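Local coordinates for protein putative ribosomal N-acetyltransferase YdaF (Bacillus subtilis, PDB 1NSL) that is a putative N-acetyltransferase of the GNAT family that may acetylate ribosomal proteins, at residues Ile11-Leu16 against Ala71-Asp76; Ala132-Val137 against His168-Tyr173. All blocks are in the same frame, centred on the assembly; numbering follows the deposited sequence.

Contact 1: residues Ile11-Leu16 against Ala71-Asp76; sequences ITIRLL and AGLLYD
Arg-14 has CG wedged between its backbone N and carbonyl carbon (chi1 85°), and Leu-74 has CG anti to the carbonyl carbon (chi1 -48°); on the face they share with Thr-12, the two side chains meet at about a right angle. Arg-14 NE sits 3.7 Å from Leu-74 CD1, and CZ and NH2 touch CD2. NH1 turns back to Leu-15 O at 3.2 Å, a bond in the guanidinium plane, and also forms a salt bridge with Asp-20. Leu-74 CB, CG and CD1 all approach Thr-12 OG1.

On the other face Ile-13 and Leu-73 lie side by side, and both pack on Ala-114 of helix 110-124. Ile-13 CG2 is 3.7 Å from Ala-71 CB, and Phe-3 of a second subunit touches both residues.

Four backbone hydrogen bonds join 11-15 and 69-75, neighbouring antiparallel strands in the N-terminal part of the mixed GNAT sheet: two each in the pairs Thr-12 with Leu-74 and Arg-14 with Gly-72. An alanine in place of Arg-14 would probably take the guanidinium contacts from the Leu-74 methyls and leave Leu-15 O and Asp-20 without this partner.

The chemistry is thus divided: apolar contacts of Ile-13 with Leu-73 and Ala-71, and on the face of Thr-12 and Arg-14 a leucine bordered by a hydroxyl and by a guanidinium that Leu-15 O and Asp-20 hold in place.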
# COMPACT_ATOMS: atom_id res chain seq x y z
N ILE C 11 -3.23 3.74 38.05
CA ILE C 11 -2.49 3.32 36.89
C ILE C 11 -3.39 2.83 35.79
O ILE C 11 -4.19 1.89 36.02
CB ILE C 11 -1.58 2.16 37.26
CG1 ILE C 11 -0.42 2.65 38.12
CG2 ILE C 11 -1.00 1.54 36.05
CD1 ILE C 11 0.37 1.49 38.72
N THR C 12 -3.28 3.45 34.62
CA THR C 12 -4.06 2.96 33.49
C THR C 12 -3.18 2.71 32.27
O THR C 12 -2.15 3.36 32.11
CB THR C 12 -5.25 3.87 33.19
OG1 THR C 12 -4.80 5.22 33.00
CG2 THR C 12 -6.14 4.01 34.41
N ILE C 13 -3.58 1.72 31.46
CA ILE C 13 -2.83 1.33 30.27
C ILE C 13 -3.65 1.67 29.06
O ILE C 13 -4.85 1.38 29.05
CB ILE C 13 -2.55 -0.17 30.27
CG1 ILE C 13 -1.76 -0.57 31.52
CG2 ILE C 13 -1.78 -0.56 29.06
CD1 ILE C 13 -1.30 -2.00 31.53
N ARG C 14 -3.08 2.27 28.02
CA ARG C 14 -3.89 2.52 26.81
C ARG C 14 -3.09 2.60 25.54
O ARG C 14 -1.90 2.80 25.59
CB ARG C 14 -4.72 3.76 26.98
CG ARG C 14 -4.03 5.01 26.63
CD ARG C 14 -4.94 6.21 26.80
NE ARG C 14 -4.29 7.50 27.02
CZ ARG C 14 -3.41 8.07 26.21
NH1 ARG C 14 -3.01 7.48 25.09
NH2 ARG C 14 -2.93 9.26 26.51
N LEU C 15 -3.72 2.35 24.41
CA LEU C 15 -2.97 2.45 23.16
C LEU C 15 -2.64 3.88 23.13
O LEU C 15 -3.38 4.66 23.66
CB LEU C 15 -3.83 2.17 21.95
CG LEU C 15 -3.80 0.79 21.29
CD1 LEU C 15 -4.83 0.81 20.11
CD2 LEU C 15 -2.45 0.46 20.74
N LEU C 16 -1.50 4.23 22.55
CA LEU C 16 -1.17 5.65 22.46
C LEU C 16 -1.93 6.19 21.25
O LEU C 16 -2.39 5.42 20.43
CB LEU C 16 0.32 5.83 22.24
CG LEU C 16 1.19 5.41 23.40
CD1 LEU C 16 2.55 4.79 22.96
CD2 LEU C 16 1.39 6.61 24.28
N ALA C 71 1.80 0.19 24.28
CA ALA C 71 0.86 1.03 25.03
C ALA C 71 1.48 2.10 25.91
O ALA C 71 2.63 2.01 26.29
CB ALA C 71 -0.07 0.15 25.89
N GLY C 72 0.68 3.07 26.30
CA GLY C 72 1.20 4.04 27.23
C GLY C 72 0.89 3.72 28.68
O GLY C 72 -0.16 3.16 28.97
N LEU C 73 1.81 4.05 29.59
CA LEU C 73 1.58 3.97 31.03
C LEU C 73 1.16 5.36 31.51
O LEU C 73 1.80 6.37 31.24
CB LEU C 73 2.80 3.41 31.78
CG LEU C 73 2.94 1.91 31.45
CD1 LEU C 73 4.28 1.29 31.71
CD2 LEU C 73 1.83 1.12 32.10
N LEU C 74 0.04 5.40 32.22
CA LEU C 74 -0.48 6.66 32.70
C LEU C 74 -0.59 6.51 34.17
O LEU C 74 -1.20 5.57 34.64
CB LEU C 74 -1.91 6.91 32.21
CG LEU C 74 -2.36 6.73 30.78
CD1 LEU C 74 -3.87 7.00 30.63
CD2 LEU C 74 -1.57 7.62 29.87
N TYR C 75 -0.01 7.45 34.91
CA TYR C 75 -0.17 7.53 36.35
C TYR C 75 -1.11 8.70 36.59
O TYR C 75 -0.85 9.84 36.21
CB TYR C 75 1.17 7.75 37.08
CG TYR C 75 1.01 8.05 38.57
CD1 TYR C 75 0.65 9.32 39.01
CD2 TYR C 75 1.19 7.08 39.50
CE1 TYR C 75 0.48 9.60 40.35
CE2 TYR C 75 1.03 7.35 40.87
CZ TYR C 75 0.66 8.60 41.29
OH TYR C 75 0.48 8.83 42.67
N ASP C 76 -2.24 8.42 37.21
CA ASP C 76 -3.19 9.47 37.51
C ASP C 76 -3.57 10.36 36.37
O ASP C 76 -3.91 11.51 36.57
CB ASP C 76 -2.72 10.32 38.67
CG ASP C 76 -3.14 9.74 39.98
OD1 ASP C 76 -4.34 9.41 40.10
OD2 ASP C 76 -2.36 9.54 40.91

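Contact 2: residues Ala132-Val137 against His168-Tyr173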
# COMPACT_ATOMS: atom_id res chain seq x y z
N ALA C 132 8.24 -13.86 27.95
CA ALA C 132 9.58 -13.58 28.50
C ALA C 132 9.81 -12.13 28.73
O ALA C 132 9.09 -11.28 28.19
CB ALA C 132 10.65 -14.14 27.62
N ILE C 133 10.82 -11.83 29.52
CA ILE C 133 11.24 -10.46 29.69
C ILE C 133 12.76 -10.45 29.67
O ILE C 133 13.42 -11.28 30.28
CB ILE C 133 10.81 -9.92 31.03
CG1 ILE C 133 9.35 -9.48 31.04
CG2 ILE C 133 11.69 -8.75 31.46
CD1 ILE C 133 8.84 -9.22 32.51
N CYS C 134 13.35 -9.49 28.98
CA CYS C 134 14.78 -9.48 29.05
C CYS C 134 15.30 -8.12 29.47
O CYS C 134 14.56 -7.15 29.52
CB CYS C 134 15.36 -10.06 27.79
SG CYS C 134 15.51 -8.92 26.51
N ALA C 135 16.56 -8.02 29.83
CA ALA C 135 17.02 -6.74 30.31
C ALA C 135 18.50 -6.70 30.40
O ALA C 135 19.17 -7.76 30.42
CB ALA C 135 16.45 -6.46 31.66
N ALA C 136 19.02 -5.50 30.51
CA ALA C 136 20.45 -5.35 30.56
C ALA C 136 20.90 -5.87 31.86
O ALA C 136 20.36 -5.54 32.88
CB ALA C 136 20.83 -3.93 30.40
N VAL C 137 21.92 -6.70 31.79
CA VAL C 137 22.51 -7.42 32.94
C VAL C 137 22.68 -6.62 34.19
O VAL C 137 22.50 -7.14 35.33
CB VAL C 137 23.89 -7.99 32.56
CG1 VAL C 137 24.84 -7.83 33.65
CG2 VAL C 137 23.77 -9.44 32.33
N HIS C 168 26.86 -4.91 26.09
CA HIS C 168 26.52 -5.43 27.41
C HIS C 168 25.69 -6.65 27.18
O HIS C 168 25.08 -6.79 26.14
CB HIS C 168 25.61 -4.49 28.18
CG HIS C 168 26.20 -3.15 28.47
ND1 HIS C 168 26.98 -2.91 29.58
CD2 HIS C 168 26.10 -1.97 27.82
CE1 HIS C 168 27.35 -1.64 29.59
NE2 HIS C 168 26.82 -1.05 28.54
N ASP C 169 25.63 -7.54 28.16
CA ASP C 169 24.85 -8.76 28.04
C ASP C 169 23.42 -8.53 28.42
O ASP C 169 23.06 -7.73 29.28
CB ASP C 169 25.39 -9.87 28.93
CG ASP C 169 26.73 -10.33 28.52
OD1 ASP C 169 27.08 -10.05 27.37
OD2 ASP C 169 27.53 -10.96 29.25
N LEU C 170 22.60 -9.30 27.76
CA LEU C 170 21.20 -9.34 28.02
C LEU C 170 20.98 -10.61 28.84
O LEU C 170 21.51 -11.67 28.52
CB LEU C 170 20.55 -9.48 26.68
CG LEU C 170 20.10 -8.22 25.98
CD1 LEU C 170 19.11 -8.49 24.80
CD2 LEU C 170 19.44 -7.45 27.10
N VAL C 171 20.23 -10.50 29.92
CA VAL C 171 19.81 -11.72 30.56
C VAL C 171 18.30 -11.97 30.29
O VAL C 171 17.50 -11.04 30.36
CB VAL C 171 20.02 -11.64 32.01
CG1 VAL C 171 19.33 -10.46 32.54
CG2 VAL C 171 19.46 -12.88 32.63
N TYR C 172 17.91 -13.21 29.99
CA TYR C 172 16.53 -13.50 29.70
C TYR C 172 15.83 -14.06 30.92
O TYR C 172 16.48 -14.71 31.70
CB TYR C 172 16.49 -14.55 28.59
CG TYR C 172 16.64 -13.90 27.31
CD1 TYR C 172 17.85 -13.40 26.92
CD2 TYR C 172 15.54 -13.61 26.55
CE1 TYR C 172 17.97 -12.67 25.75
CE2 TYR C 172 15.67 -12.90 25.39
CZ TYR C 172 16.89 -12.44 25.01
OH TYR C 172 17.01 -11.72 23.86
N TYR C 173 14.51 -13.83 31.03
CA TYR C 173 13.64 -14.39 32.05
C TYR C 173 12.31 -14.88 31.43
O TYR C 173 11.82 -14.25 30.53
CB TYR C 173 13.27 -13.32 33.07
CG TYR C 173 14.31 -12.80 34.04
CD1 TYR C 173 15.02 -11.66 33.76
CD2 TYR C 173 14.51 -13.38 35.30
CE1 TYR C 173 15.91 -11.11 34.65
CE2 TYR C 173 15.42 -12.84 36.24
CZ TYR C 173 16.12 -11.68 35.89
OH TYR C 173 17.05 -11.10 36.74
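Cys-134 sits over one face of the Tyr-172 ring: its CB stands above the centre, 3.8 Å from the centroid, a CH-pi contact. The sulfur follows over the same ring, with SG 4.4 Å from the centroid and 27° off the ring normal, a sulfur-aromatic contact. SG is set between the backbone N and carbonyl carbon of its own residue (chi1 85°), and from there it also meets Leu-170 CD1 at 4.0 Å. Leu-39, from a loop, touches both Cys-134 and Leu-170.

Leu-170 sends its other methyl, CD2, to the backbone of Ala-135. Tyr-173 lies on the sheet face of Ile-133 and Ala-135; Ile-133 O comes up at the edge of its ring, in the ring plane, 3.8 Å from Tyr-173 CD1. The hydroxyl of Tyr-173 is hydrogen-bonded to Arg-143 of helix 140-149, which packs against this face through Pro-146 on Ile-133 and Ser-142 on Ala-135.

Five backbone hydrogen bonds tie the strands. Ile-133 and Tyr-173 exchange two, as do Ala-135 and Val-171, where Val-171 N reaches Ala-135 O at 3.0 Å. The fifth, from Val-137 N to Asp-169 O at 2.9 Å, holds the residue that follows the strand end. There Val-137 CG2 runs beside Asp-169 CB, while the carboxylate of Asp-169 accepts a bond from Asp-159 N of the neighbouring strand 152-163.

Strand 130-136 thus has 94-101 parallel to it on one flank and 166-176 antiparallel on the other, with helix 140-149 over one face: the C-terminal half of the mixed sheet of a GNAT acetyltransferase fold.

How the contacts relate
Contacts 1 and 2 belong to one mixed sheet but lie on opposite sides of the chain's centre, with their own centres 24 Å apart and their nearest atoms about 11 Å apart. Strands 78-89 and 94-101 come between 69-75 and 130-136 in the sheet. Along the chain contact 1 closes before contact 2 opens. In GNAT enzymes acetyl-CoA binds where two parallel central strands splay apart, here probably 94-101 and 130-136; contact 2 includes one of these strands, while contact 1 is further away in the sheet. Each also reaches a different neighbour in the hexamer, contact 1 a second subunit and contact 2, through Leu-170, Lys-94 of a third.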